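Local coordinates for 3-deoxy-manno-octulosonate cytidylyltransferase (PDB 1GQC), which catalyses transfer of CMP from CTP to the eight-carbon sugar KDO, releasing diphosphate and probably activating KDO for lipopolysaccharide synthesis in Gram-negative bacteria, at residues 6-11 with 92-97; 123-128 with 173-178. One frame throughout, in Å; residues are numbered along the deposited sequence.

Overall arrangement
Both contacts belong to one mixed sheet, and their centres lie 13 Å apart. In contact 1 (6-11 with 92-97) the strands run parallel; in contact 2 (123-128 with 173-178) they run antiparallel. The join is made by strands 91-94 and 169-179, where Asn94 N probably bonds to Tyr176 O (2.6 Å) and Tyr178 N to Tyr92 O (2.7 Å). Strand 91-94 thus has a parallel neighbour in 3-8 and an antiparallel one in 169-179. Both contacts also touch the bound CMP-KDO, at different ends: contact 1 meets the cytidine and, through magnesium, the phosphate, whereas contact 2 lies against the eight-carbon sugar acid. Val173 of contact 2 has its side chain about 9 Å from the magnesium.

Contact 1: 6-11 with 92-97; sequences VIPARY and YINLQG. With MG (magnesium ion), chain C; CMK (cytidine 5'-monophosphate 3-deoxy-beta-D-gulo-oct-2-ulo-pyranosonic acid), chain D.
Val6 is gripped between Ile93 and Leu95 of a parallel strand: its N donates to Ile93 O (2.9 Å) nearly in line with that carbonyl, and its O accepts from Leu95 N (3.2 Å). The N-H ladder stops at Pro8, which has no N-H; Leu95 O is met instead by Ile7 CA, through a CA-H...O contact, and by Pro8 CD. The proline ring lies across Asn94, with Pro8 CD 3.3 Å from Asn94 OD1, while Asn94 ND2 bonds Tyr178 OH. Ile7 CG2, anti to the backbone N, rests on Gly97 CA (3.6 Å). Glycine suits this place because a side chain would collide with Pro8 O. Pro8 O and Gly97 N converge on the ribose O3' of CMP-KDO through weak bonds. Gln96, extended beyond CG, carries OE1 to the magnesium (2.6 Å), which also binds phosphate oxygen O1A and two waters, while NE2 is held by Gly174 O. Cytosine N4C stands obliquely to the Arg10 guanidinium, whose NH1 makes a salt bridge to Asp51. Strand 3-8 lies between 45-50 and 91-94. Helix 76-84 packs Leu80 on Val6, Pro8 and Asn94; helix 29-38 meets Ile7 and Leu95, and helix 104-116 covers Ile93 and Leu95.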
loop_
_atom_site.group_PDB
_atom_site.type_symbol
_atom_site.label_atom_id
_atom_site.label_comp_id
_atom_site.label_asym_id
_atom_site.label_seq_id
_atom_site.Cartn_x
_atom_site.Cartn_y
_atom_site.Cartn_z
ATOM N N VAL A 6 -16.572 14.660 16.369
ATOM C CA VAL A 6 -16.686 13.788 17.514
ATOM C C VAL A 6 -15.273 13.521 17.964
ATOM O O VAL A 6 -14.413 13.138 17.171
ATOM C CB VAL A 6 -17.377 12.461 17.148
ATOM C CG1 VAL A 6 -17.510 11.575 18.383
ATOM C CG2 VAL A 6 -18.735 12.743 16.596
ATOM N N ILE A 7 -15.028 13.748 19.243
ATOM C CA ILE A 7 -13.706 13.517 19.811
ATOM C C ILE A 7 -13.669 12.331 20.788
ATOM O O ILE A 7 -14.090 12.442 21.947
ATOM C CB ILE A 7 -13.220 14.756 20.562
ATOM C CG1 ILE A 7 -13.340 15.989 19.643
ATOM C CG2 ILE A 7 -11.811 14.498 21.118
ATOM C CD1 ILE A 7 -13.288 17.314 20.370
ATOM N N PRO A 8 -13.159 11.178 20.330
ATOM C CA PRO A 8 -13.053 9.970 21.158
ATOM C C PRO A 8 -12.131 10.226 22.351
ATOM O O PRO A 8 -11.028 10.730 22.185
ATOM C CB PRO A 8 -12.423 8.947 20.212
ATOM C CG PRO A 8 -12.827 9.396 18.856
ATOM C CD PRO A 8 -12.705 10.912 18.954
ATOM N N ALA A 9 -12.544 9.856 23.549
ATOM C CA ALA A 9 -11.678 10.098 24.687
ATOM C C ALA A 9 -11.705 8.969 25.700
ATOM O O ALA A 9 -12.330 9.089 26.763
ATOM C CB ALA A 9 -12.057 11.409 25.351
ATOM N N ARG A 10 -11.037 7.867 25.360
ATOM C CA ARG A 10 -10.937 6.716 26.260
ATOM C C ARG A 10 -10.112 7.226 27.454
ATOM O O ARG A 10 -9.227 8.056 27.271
ATOM C CB ARG A 10 -10.188 5.580 25.561
ATOM C CG ARG A 10 -10.567 4.180 25.982
ATOM C CD ARG A 10 -9.495 3.195 25.520
ATOM N NE ARG A 10 -9.982 1.827 25.365
ATOM C CZ ARG A 10 -10.663 1.146 26.288
ATOM N NH1 ARG A 10 -10.955 1.695 27.461
ATOM N NH2 ARG A 10 -11.061 -0.096 26.030
ATOM N N TYR A 11 -10.399 6.751 28.662
ATOM C CA TYR A 11 -9.653 7.192 29.847
ATOM C C TYR A 11 -8.281 6.510 29.976
ATOM O O TYR A 11 -7.231 7.168 29.962
ATOM C CB TYR A 11 -10.451 6.899 31.117
ATOM C CG TYR A 11 -9.783 7.401 32.379
ATOM C CD1 TYR A 11 -10.004 8.699 32.834
ATOM C CD2 TYR A 11 -8.896 6.592 33.095
ATOM C CE1 TYR A 11 -9.357 9.187 33.968
ATOM C CE2 TYR A 11 -8.236 7.070 34.234
ATOM C CZ TYR A 11 -8.473 8.371 34.661
ATOM O OH TYR A 11 -7.821 8.875 35.764
ATOM N N TYR A 92 -18.733 13.120 9.278
ATOM C CA TYR A 92 -18.288 12.979 10.658
ATOM C C TYR A 92 -16.781 13.127 10.659
ATOM O O TYR A 92 -16.082 12.489 9.865
ATOM C CB TYR A 92 -18.639 11.591 11.243
ATOM C CG TYR A 92 -20.122 11.322 11.415
ATOM C CD1 TYR A 92 -20.892 10.840 10.362
ATOM C CD2 TYR A 92 -20.763 11.573 12.631
ATOM C CE1 TYR A 92 -22.259 10.612 10.517
ATOM C CE2 TYR A 92 -22.135 11.356 12.791
ATOM C CZ TYR A 92 -22.870 10.877 11.730
ATOM O OH TYR A 92 -24.223 10.689 11.862
ATOM N N ILE A 93 -16.295 13.978 11.551
ATOM C CA ILE A 93 -14.873 14.228 11.699
ATOM C C ILE A 93 -14.414 13.677 13.032
ATOM O O ILE A 93 -14.935 14.043 14.091
ATOM C CB ILE A 93 -14.576 15.708 11.662
ATOM C CG1 ILE A 93 -14.885 16.241 10.263
ATOM C CG2 ILE A 93 -13.135 15.963 12.058
ATOM C CD1 ILE A 93 -14.768 17.764 10.136
ATOM N N ASN A 94 -13.440 12.781 12.961
ATOM C CA ASN A 94 -12.876 12.143 14.139
ATOM C C ASN A 94 -11.610 12.930 14.493
ATOM O O ASN A 94 -10.651 12.929 13.736
ATOM C CB ASN A 94 -12.561 10.664 13.796
ATOM C CG ASN A 94 -11.894 9.900 14.934
ATOM O OD1 ASN A 94 -11.435 10.481 15.913
ATOM N ND2 ASN A 94 -11.823 8.575 14.789
ATOM N N LEU A 95 -11.635 13.634 15.619
ATOM C CA LEU A 95 -10.477 14.402 16.088
ATOM C C LEU A 95 -9.910 13.717 17.310
ATOM O O LEU A 95 -10.636 13.519 18.275
ATOM C CB LEU A 95 -10.874 15.812 16.527
ATOM C CG LEU A 95 -10.984 16.958 15.547
ATOM C CD1 LEU A 95 -11.334 18.230 16.313
ATOM C CD2 LEU A 95 -9.660 17.135 14.835
ATOM N N GLN A 96 -8.623 13.392 17.301
ATOM C CA GLN A 96 -8.013 12.727 18.450
ATOM C C GLN A 96 -8.036 13.574 19.708
ATOM O O GLN A 96 -7.760 14.766 19.652
ATOM C CB GLN A 96 -6.594 12.320 18.105
ATOM C CG GLN A 96 -6.593 11.248 17.056
ATOM C CD GLN A 96 -5.257 10.565 16.909
ATOM O OE1 GLN A 96 -4.555 10.318 17.889
ATOM N NE2 GLN A 96 -4.907 10.228 15.679
ATOM N N GLY A 97 -8.379 12.956 20.836
ATOM C CA GLY A 97 -8.453 13.687 22.092
ATOM C C GLY A 97 -7.108 13.934 22.759
ATOM O O GLY A 97 -7.052 14.582 23.813
HETATM MG MG MG C . -2.579 9.732 19.444
HETATM N N1C CMK D . -9.572 5.076 21.204
HETATM C C2C CMK D . -10.841 4.701 21.540
HETATM N N3C CMK D . -11.129 3.296 21.810
HETATM C C4C CMK D . -10.220 2.370 21.747
HETATM C C5C CMK D . -8.842 2.804 21.380
HETATM C C6C CMK D . -8.583 4.107 21.129
HETATM O O2C CMK D . -11.769 5.484 21.628
HETATM N N4C CMK D . -10.478 1.110 21.987
HETATM C "C1'" CMK D . -9.273 6.493 20.917
HETATM C "C2'" CMK D . -8.059 7.074 21.679
HETATM O "O2'" CMK D . -8.441 7.420 23.023
HETATM C "C3'" CMK D . -7.638 8.267 20.811
HETATM C "C4'" CMK D . -8.125 7.857 19.401
HETATM O "O4'" CMK D . -8.941 6.702 19.552
HETATM O "O3'" CMK D . -8.326 9.485 21.193
HETATM C "C5'" CMK D . -7.012 7.504 18.394
HETATM O "O5'" CMK D . -6.061 6.593 18.920
HETATM P PA CMK D . -4.469 6.576 18.943
HETATM O O1A CMK D . -3.878 7.653 19.805
HETATM O O2A CMK D . -4.011 5.250 19.460
HETATM O O6 CMK D . -3.558 6.710 15.146
HETATM C C2 CMK D . -3.694 5.905 16.353
HETATM O O2 CMK D . -3.917 6.770 17.465
HETATM C C3 CMK D . -4.864 4.872 16.192
HETATM C C4 CMK D . -4.619 4.007 14.925
HETATM O O4 CMK D . -5.687 3.063 14.800
HETATM C C5 CMK D . -4.531 4.962 13.671
HETATM C C6 CMK D . -3.333 5.956 13.908
HETATM C C7 CMK D . -3.172 6.944 12.727
HETATM C C1 CMK D . -2.330 5.267 16.736
HETATM O O1X CMK D . -1.340 6.114 16.960
HETATM O O1Y CMK D . -2.145 4.070 16.850
HETATM O O5 CMK D . -5.754 5.719 13.510
HETATM C C8 CMK D . -2.379 8.230 13.142
HETATM O O8 CMK D . -1.192 7.842 13.842
HETATM O O7 CMK D . -2.467 6.268 11.672
HETATM O O HOH W 1 -0.693 8.478 19.827
HETATM O O HOH W 2 -1.370 9.430 17.209
#

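Contact 2: 123-128 with 173-178; sequences ATLCHA and VGIYAY. With CMK (cytidine 5'-monophosphate 3-deoxy-beta-D-gulo-oct-2-ulo-pyranosonic acid), chain D.
Leu125 and Val173 face each other as an antiparallel hydrogen-bonded pair, Leu125 CB lying 3.8 Å from Val173 CB. Val173 N donates to Leu125 O from above the carbonyl plane. Farther out, the side chains of Leu125 and Ile175 run obliquely past each other, CD1 to CD1 at 3.7 Å, giving branched apolar chains a shared surface against Leu110 of helix 104-116. Val173 CG2, anti to the carbonyl carbon, approaches His127 CD2 (3.9 Å), the two side chains crossing at about a right angle. At the other end Ala123 and Ala177 exchange two backbone bonds, their small methyls packed on Met114 of the same helix. Between these pairs strand 123-128 takes two steps and strand 173-178 four, the extra length absorbed by an inverse gamma turn centred on Gly174, in which Ile175 N bonds Val173 O. In this irregular part Thr124 OG1 (chi1 -171°) donates to Ile175 O (2.6 Å) and also bonds His172 NE2, a second-shell tie to a ligand-binding histidine. Tyr176 CD2 lies by Thr124 OG1, and its ring meets His172 with planes at about 65°. Ligand O5 sits at the ring edge near Tyr176 OH, whose position is less certain. A kinked strand thus lines the KDO pocket of this GT-A-clan cytidylyltransferase.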
loop_
_atom_site.group_PDB
_atom_site.type_symbol
_atom_site.label_atom_id
_atom_site.label_comp_id
_atom_site.label_asym_id
_atom_site.label_seq_id
_atom_site.Cartn_x
_atom_site.Cartn_y
_atom_site.Cartn_z
ATOM N N ALA A 123 -11.456 11.108 4.207
ATOM C CA ALA A 123 -10.362 12.033 3.998
ATOM C C ALA A 123 -9.534 12.098 5.278
ATOM O O ALA A 123 -10.065 11.914 6.371
ATOM C CB ALA A 123 -10.908 13.403 3.661
ATOM N N THR A 124 -8.237 12.351 5.146
ATOM C CA THR A 124 -7.366 12.465 6.311
ATOM C C THR A 124 -6.233 13.438 5.978
ATOM O O THR A 124 -6.155 13.931 4.847
ATOM C CB THR A 124 -6.775 11.104 6.732
ATOM O OG1 THR A 124 -6.114 11.257 7.993
ATOM C CG2 THR A 124 -5.754 10.587 5.686
ATOM N N LEU A 125 -5.362 13.700 6.956
ATOM C CA LEU A 125 -4.242 14.629 6.808
ATOM C C LEU A 125 -2.832 14.002 6.875
ATOM O O LEU A 125 -2.641 12.937 7.465
ATOM C CB LEU A 125 -4.351 15.692 7.895
ATOM C CG LEU A 125 -5.571 16.608 7.948
ATOM C CD1 LEU A 125 -5.447 17.511 9.151
ATOM C CD2 LEU A 125 -5.652 17.446 6.691
ATOM N N CYS A 126 -1.849 14.680 6.281
ATOM C CA CYS A 126 -0.464 14.202 6.307
ATOM C C CYS A 126 0.504 15.370 6.133
ATOM O O CYS A 126 0.127 16.390 5.589
ATOM C CB CYS A 126 -0.230 13.211 5.176
ATOM S SG CYS A 126 -0.292 13.983 3.560
ATOM N N HIS A 127 1.753 15.223 6.573
ATOM C CA HIS A 127 2.736 16.293 6.391
ATOM C C HIS A 127 4.156 15.737 6.256
ATOM O O HIS A 127 4.475 14.700 6.824
ATOM C CB HIS A 127 2.644 17.315 7.534
ATOM C CG HIS A 127 3.303 16.875 8.802
ATOM N ND1 HIS A 127 4.667 16.728 8.916
ATOM C CD2 HIS A 127 2.785 16.575 10.016
ATOM C CE1 HIS A 127 4.963 16.357 10.149
ATOM N NE2 HIS A 127 3.837 16.255 10.837
ATOM N N ALA A 128 5.005 16.430 5.504
ATOM C CA ALA A 128 6.382 15.972 5.271
ATOM C C ALA A 128 7.248 15.754 6.519
ATOM O O ALA A 128 7.177 16.526 7.483
ATOM C CB ALA A 128 7.105 16.949 4.305
ATOM N N VAL A 173 -1.292 12.185 9.875
ATOM C CA VAL A 173 -1.891 12.902 10.978
ATOM C C VAL A 173 -3.239 12.225 11.203
ATOM O O VAL A 173 -4.116 12.261 10.331
ATOM C CB VAL A 173 -2.085 14.378 10.636
ATOM C CG1 VAL A 173 -2.851 15.075 11.750
ATOM C CG2 VAL A 173 -0.723 15.035 10.442
ATOM N N GLY A 174 -3.392 11.606 12.373
ATOM C CA GLY A 174 -4.599 10.860 12.703
ATOM C C GLY A 174 -5.956 11.532 12.808
ATOM O O GLY A 174 -6.698 11.279 13.752
ATOM N N ILE A 175 -6.303 12.378 11.853
ATOM C CA ILE A 175 -7.603 13.040 11.875
ATOM C C ILE A 175 -8.358 12.460 10.702
ATOM O O ILE A 175 -7.784 12.299 9.628
ATOM C CB ILE A 175 -7.497 14.544 11.645
ATOM C CG1 ILE A 175 -6.645 15.174 12.736
ATOM C CG2 ILE A 175 -8.885 15.160 11.609
ATOM C CD1 ILE A 175 -6.531 16.682 12.622
ATOM N N TYR A 176 -9.634 12.141 10.896
ATOM C CA TYR A 176 -10.406 11.585 9.805
ATOM C C TYR A 176 -11.760 12.267 9.600
ATOM O O TYR A 176 -12.403 12.750 10.540
ATOM C CB TYR A 176 -10.668 10.090 10.013
ATOM C CG TYR A 176 -9.465 9.194 10.193
ATOM C CD1 TYR A 176 -9.057 8.800 11.466
ATOM C CD2 TYR A 176 -8.810 8.637 9.093
ATOM C CE1 TYR A 176 -8.049 7.865 11.647
ATOM C CE2 TYR A 176 -7.796 7.700 9.257
ATOM C CZ TYR A 176 -7.419 7.311 10.540
ATOM O OH TYR A 176 -6.440 6.361 10.737
ATOM N N ALA A 177 -12.188 12.282 8.348
ATOM C CA ALA A 177 -13.481 12.812 7.978
ATOM C C ALA A 177 -14.110 11.677 7.178
ATOM O O ALA A 177 -13.472 11.156 6.252
ATOM C CB ALA A 177 -13.316 14.023 7.113
ATOM N N TYR A 178 -15.330 11.272 7.545
ATOM C CA TYR A 178 -15.998 10.206 6.807
ATOM C C TYR A 178 -17.441 10.547 6.421
ATOM O O TYR A 178 -18.150 11.255 7.132
ATOM C CB TYR A 178 -16.055 8.886 7.590
ATOM C CG TYR A 178 -15.091 8.666 8.736
ATOM C CD1 TYR A 178 -14.219 7.571 8.736
ATOM C CD2 TYR A 178 -15.139 9.464 9.878
ATOM C CE1 TYR A 178 -13.435 7.276 9.840
ATOM C CE2 TYR A 178 -14.361 9.180 10.993
ATOM C CZ TYR A 178 -13.509 8.084 10.969
ATOM O OH TYR A 178 -12.740 7.805 12.075
HETATM N N1C CMK D . -9.572 5.076 21.204
HETATM C C2C CMK D . -10.841 4.701 21.540
HETATM N N3C CMK D . -11.129 3.296 21.810
HETATM C C4C CMK D . -10.220 2.370 21.747
HETATM C C5C CMK D . -8.842 2.804 21.380
HETATM C C6C CMK D . -8.583 4.107 21.129
HETATM O O2C CMK D . -11.769 5.484 21.628
HETATM N N4C CMK D . -10.478 1.110 21.987
HETATM C "C1'" CMK D . -9.273 6.493 20.917
HETATM C "C2'" CMK D . -8.059 7.074 21.679
HETATM O "O2'" CMK D . -8.441 7.420 23.023
HETATM C "C3'" CMK D . -7.638 8.267 20.811
HETATM C "C4'" CMK D . -8.125 7.857 19.401
HETATM O "O4'" CMK D . -8.941 6.702 19.552
HETATM O "O3'" CMK D . -8.326 9.485 21.193
HETATM C "C5'" CMK D . -7.012 7.504 18.394
HETATM O "O5'" CMK D . -6.061 6.593 18.920
HETATM P PA CMK D . -4.469 6.576 18.943
HETATM O O1A CMK D . -3.878 7.653 19.805
HETATM O O2A CMK D . -4.011 5.250 19.460
HETATM O O6 CMK D . -3.558 6.710 15.146
HETATM C C2 CMK D . -3.694 5.905 16.353
HETATM O O2 CMK D . -3.917 6.770 17.465
HETATM C C3 CMK D . -4.864 4.872 16.192
HETATM C C4 CMK D . -4.619 4.007 14.925
HETATM O O4 CMK D . -5.687 3.063 14.800
HETATM C C5 CMK D . -4.531 4.962 13.671
HETATM C C6 CMK D . -3.333 5.956 13.908
HETATM C C7 CMK D . -3.172 6.944 12.727
HETATM C C1 CMK D . -2.330 5.267 16.736
HETATM O O1X CMK D . -1.340 6.114 16.960
HETATM O O1Y CMK D . -2.145 4.070 16.850
HETATM O O5 CMK D . -5.754 5.719 13.510
HETATM C C8 CMK D . -2.379 8.230 13.142
HETATM O O8 CMK D . -1.192 7.842 13.842
HETATM O O7 CMK D . -2.467 6.268 11.672
#